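Local coordinates for protein thymidylate synthase 1 (Bacillus subtilis, PDB 1BKP) that catalyses the reductive methylation of dUMP to dTMP, with 5,10-methylenetetrahydrofolate as methyl donor and reductant, and works as a homodimer, at residues P137-R140 and R141-T144; T28-S32 and D33-A37. All coordinates share one frame; numbering follows the deposited sequence.

Interaction 1. Residues P137-R140 and R141-T144; sequences PSSR and RHIT
Ser139 and His142 meet in the loop between helix 125-135 and strand 143-145, which carries Arg140 and Arg141, both predicted to bind dUMP in a site shared between the dimer partners. The loop is braced from inside by the imidazole of His142, itself the centre of an inverse gamma turn. In the ring plane, NE2 donates to Pro137 O at 3.2 Å with an N-H...O angle of 147°; the carbonyl receives this proton from above its own plane rather than on a lone pair. Over one face of the same ring lies Ser139 CB, 3.8 Å from the ring centroid in a CH-pi contact displaced toward the rim near CE1 and NE2. Edge and face are thus both used, which should restrict rotation of the imidazole. On its backbone side, water 1 donates to Ser139 O and accepts from His142 N, closing a second link across the loop. Helix 125-135 packs on His142 through Gln132 and Leu133. The side chain of Arg140, extended from CG to NE, packs on Ser181 of the second subunit, while its backbone O separately accepts a hydrogen bond from Arg180 NH1 of that subunit. Ser139 OG stands anti to its own N (chi1 169°), and from there it accepts the proton of Arg141 N at 3.0 Å, with an N-H...O angle of 154°.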
loop_
_atom_site.group_PDB
_atom_site.type_symbol
_atom_site.label_atom_id
_atom_site.label_comp_id
_atom_site.label_asym_id
_atom_site.label_seq_id
_atom_site.Cartn_x
_atom_site.Cartn_y
_atom_site.Cartn_z
ATOM N N PRO A 137 -10.368 -14.759 11.379
ATOM C CA PRO A 137 -9.378 -15.007 10.296
ATOM C C PRO A 137 -9.689 -14.476 8.924
ATOM O O PRO A 137 -8.804 -14.035 8.233
ATOM C CB PRO A 137 -9.292 -16.519 10.210
ATOM C CG PRO A 137 -10.565 -17.036 10.956
ATOM C CD PRO A 137 -10.894 -16.029 11.978
ATOM N N SER A 138 -10.957 -14.530 8.533
ATOM C CA SER A 138 -11.332 -14.169 7.179
ATOM C C SER A 138 -11.402 -12.647 6.939
ATOM O O SER A 138 -11.662 -12.209 5.824
ATOM C CB SER A 138 -12.720 -14.807 6.862
ATOM O OG SER A 138 -13.695 -14.108 7.647
ATOM N N SER A 139 -11.128 -11.840 7.962
ATOM C CA SER A 139 -11.197 -10.412 7.741
ATOM C C SER A 139 -10.418 -9.828 6.541
ATOM O O SER A 139 -9.278 -10.267 6.218
ATOM C CB SER A 139 -10.782 -9.736 9.032
ATOM O OG SER A 139 -10.580 -8.357 8.863
ATOM N N ARG A 140 -11.045 -8.837 5.886
ATOM C CA ARG A 140 -10.402 -8.146 4.762
ATOM C C ARG A 140 -9.739 -6.836 5.242
ATOM O O ARG A 140 -9.367 -6.005 4.393
ATOM C CB ARG A 140 -11.449 -7.827 3.688
ATOM C CG ARG A 140 -11.871 -9.126 3.083
ATOM C CD ARG A 140 -12.814 -8.951 1.949
ATOM N NE ARG A 140 -13.256 -10.252 1.480
ATOM C CZ ARG A 140 -14.533 -10.600 1.391
ATOM N NH1 ARG A 140 -15.489 -9.729 1.667
ATOM N NH2 ARG A 140 -14.839 -11.808 0.949
ATOM N N ARG A 141 -9.517 -6.728 6.555
ATOM C CA ARG A 141 -8.931 -5.557 7.165
ATOM C C ARG A 141 -7.828 -5.851 8.184
ATOM O O ARG A 141 -7.756 -5.148 9.177
ATOM C CB ARG A 141 -10.054 -4.795 7.929
ATOM C CG ARG A 141 -11.232 -4.394 7.101
ATOM C CD ARG A 141 -12.503 -4.328 7.918
ATOM N NE ARG A 141 -12.329 -3.841 9.272
ATOM C CZ ARG A 141 -12.967 -4.342 10.325
ATOM N NH1 ARG A 141 -13.850 -5.323 10.176
ATOM N NH2 ARG A 141 -12.737 -3.849 11.533
ATOM N N HIS A 142 -7.000 -6.866 7.972
ATOM C CA HIS A 142 -5.925 -7.185 8.940
ATOM C C HIS A 142 -4.758 -6.274 8.496
ATOM O O HIS A 142 -3.905 -6.709 7.669
ATOM C CB HIS A 142 -5.468 -8.620 8.732
ATOM C CG HIS A 142 -6.420 -9.656 9.254
ATOM N ND1 HIS A 142 -7.022 -9.552 10.512
ATOM C CD2 HIS A 142 -6.769 -10.866 8.761
ATOM C CE1 HIS A 142 -7.693 -10.662 10.764
ATOM N NE2 HIS A 142 -7.553 -11.476 9.718
ATOM N N ILE A 143 -4.826 -5.005 8.886
ATOM C CA ILE A 143 -3.831 -4.017 8.463
ATOM C C ILE A 143 -3.142 -3.270 9.631
ATOM O O ILE A 143 -3.805 -3.062 10.651
ATOM C CB ILE A 143 -4.568 -2.934 7.640
ATOM C CG1 ILE A 143 -5.099 -3.503 6.298
ATOM C CG2 ILE A 143 -3.658 -1.624 7.486
ATOM C CD1 ILE A 143 -6.013 -2.583 5.602
ATOM N N THR A 144 -1.821 -3.009 9.569
ATOM C CA THR A 144 -1.243 -2.171 10.607
ATOM C C THR A 144 -0.729 -1.020 9.761
ATOM O O THR A 144 -0.367 -1.247 8.571
ATOM C CB THR A 144 -0.066 -2.789 11.349
ATOM O OG1 THR A 144 0.975 -3.202 10.444
ATOM C CG2 THR A 144 -0.539 -4.010 12.102
HETATM O O HOH W 1 -6.881 -8.668 5.511
#

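Interaction 2. Residues T28-S32 and D33-A37; sequences TKWDS and DGTPA
The indole of Trp30 lies with one face against Ala37 and one edge toward Thr35, across a hairpin-like turn. Ala37 CB sits over the five-membered ring, 3.7 Å from its centroid, a CH-pi contact displaced toward CE2. At the edge, Thr35 OG1 is in the ring plane, 3.6 Å from CD1, and NE1 donates to water 2 at 3.0 Å. Thr35 is held in turn by Asp33: its N and OG1 both reach Asp33 OD1 from the same face of the carboxylate, the N-H closing an Asx turn. With OG1 lodged between N and the carbonyl carbon (chi1 48°), Thr28 donates to Ala37 O at 2.7 Å on a lone pair, while Ala37 N returns a nearly straight bond of 2.9 Å to Thr28 O. At the tip, Gly34 N reaches Trp30 O at 2.7 Å. Replacing Trp30 by an alanine is likely to uncover the methyl of Ala37 and leave Arg225 without its cation-pi partner. Because Arg225 also forms a salt bridge with Asp33 OD2, one cation ties the indole to the carboxylate, and the turn joins charge to aromatic packing beside Tyr223 and Ala277, predicted to bind dUMP and the folate respectively.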
loop_
_atom_site.group_PDB
_atom_site.type_symbol
_atom_site.label_atom_id
_atom_site.label_comp_id
_atom_site.label_asym_id
_atom_site.label_seq_id
_atom_site.Cartn_x
_atom_site.Cartn_y
_atom_site.Cartn_z
ATOM N N THR A 28 20.639 15.751 -0.449
ATOM C CA THR A 28 21.578 14.718 0.008
ATOM C C THR A 28 22.947 14.992 -0.701
ATOM O O THR A 28 22.959 15.462 -1.857
ATOM C CB THR A 28 21.149 13.346 -0.524
ATOM O OG1 THR A 28 20.862 13.483 -1.928
ATOM C CG2 THR A 28 19.903 12.814 0.164
ATOM N N LYS A 29 24.066 14.819 0.028
ATOM C CA LYS A 29 25.430 14.930 -0.563
ATOM C C LYS A 29 26.383 13.833 -0.070
ATOM O O LYS A 29 26.124 13.122 0.899
ATOM C CB LYS A 29 26.065 16.298 -0.380
ATOM C CG LYS A 29 25.958 16.856 0.996
ATOM C CD LYS A 29 25.990 18.370 0.885
ATOM C CE LYS A 29 25.709 19.049 2.206
ATOM N NZ LYS A 29 25.969 20.525 2.112
ATOM N N TRP A 30 27.416 13.598 -0.834
ATOM C CA TRP A 30 28.344 12.584 -0.476
ATOM C C TRP A 30 29.270 13.026 0.674
ATOM O O TRP A 30 29.820 14.102 0.676
ATOM C CB TRP A 30 29.160 12.167 -1.714
ATOM C CG TRP A 30 28.335 11.542 -2.791
ATOM C CD1 TRP A 30 28.014 12.064 -4.048
ATOM C CD2 TRP A 30 27.647 10.292 -2.682
ATOM N NE1 TRP A 30 27.163 11.195 -4.700
ATOM C CE2 TRP A 30 26.921 10.101 -3.885
ATOM C CE3 TRP A 30 27.572 9.308 -1.677
ATOM C CZ2 TRP A 30 26.131 8.954 -4.104
ATOM C CZ3 TRP A 30 26.783 8.168 -1.900
ATOM C CH2 TRP A 30 26.077 8.009 -3.107
ATOM N N ASP A 31 29.515 12.107 1.579
ATOM C CA ASP A 31 30.385 12.334 2.685
ATOM C C ASP A 31 31.819 12.651 2.216
ATOM O O ASP A 31 32.388 13.634 2.609
ATOM C CB ASP A 31 30.411 11.056 3.504
ATOM C CG ASP A 31 30.401 11.316 4.986
ATOM O OD1 ASP A 31 30.163 12.482 5.405
ATOM O OD2 ASP A 31 30.605 10.333 5.729
ATOM N N SER A 32 32.342 11.902 1.254
ATOM C CA SER A 32 33.741 12.074 0.844
ATOM C C SER A 32 34.088 13.392 0.223
ATOM O O SER A 32 35.266 13.751 0.155
ATOM C CB SER A 32 34.151 10.990 -0.155
ATOM O OG SER A 32 33.549 11.209 -1.427
ATOM N N ASP A 33 33.083 14.108 -0.252
ATOM C CA ASP A 33 33.418 15.302 -0.950
ATOM C C ASP A 33 32.373 16.390 -0.989
ATOM O O ASP A 33 32.570 17.371 -1.682
ATOM C CB ASP A 33 33.876 14.949 -2.377
ATOM C CG ASP A 33 32.740 14.350 -3.260
ATOM O OD1 ASP A 33 31.587 14.327 -2.818
ATOM O OD2 ASP A 33 33.029 13.932 -4.400
ATOM N N GLY A 34 31.280 16.210 -0.272
ATOM C CA GLY A 34 30.254 17.226 -0.237
ATOM C C GLY A 34 29.403 17.469 -1.490
ATOM O O GLY A 34 28.463 18.269 -1.437
ATOM N N THR A 35 29.677 16.792 -2.595
ATOM C CA THR A 35 28.901 17.023 -3.798
ATOM C C THR A 35 27.491 16.398 -3.710
ATOM O O THR A 35 27.233 15.562 -2.846
ATOM C CB THR A 35 29.676 16.498 -4.982
ATOM O OG1 THR A 35 29.804 15.081 -4.874
ATOM C CG2 THR A 35 31.120 17.087 -4.940
ATOM N N PRO A 36 26.529 16.884 -4.536
ATOM C CA PRO A 36 25.186 16.294 -4.433
ATOM C C PRO A 36 25.104 14.802 -4.790
ATOM O O PRO A 36 25.760 14.320 -5.714
ATOM C CB PRO A 36 24.308 17.204 -5.320
ATOM C CG PRO A 36 25.244 17.899 -6.222
ATOM C CD PRO A 36 26.502 18.118 -5.347
ATOM N N ALA A 37 24.378 14.083 -3.957
ATOM C CA ALA A 37 24.209 12.609 -4.115
ATOM C C ALA A 37 22.890 12.387 -4.901
ATOM O O ALA A 37 21.808 12.611 -4.325
ATOM C CB ALA A 37 24.137 11.940 -2.721
HETATM O O HOH W 2 25.663 11.264 -7.325
#

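Overall arrangement
Both interactions are local turns at the surface, on opposite sides of the chain's centre, with centres 44 Å apart and no touch between them. Each leads to a strand of the central mixed sheet: residues 28-37 come before strand 39-49, while the loop of interaction 1 enters strand 143-145, outermost within this chain. Each also has an aromatic ring with a CB over its face. In interaction 1 the ring is polar and itself bonds to the backbone; in interaction 2 the indole spends its N-H on water and meets a cation. Their settings differ as well: interaction 1 faces the second subunit, whereas interaction 2 is untouched by it and pairs with the chain's own C-terminal residues, Val276 and Val278.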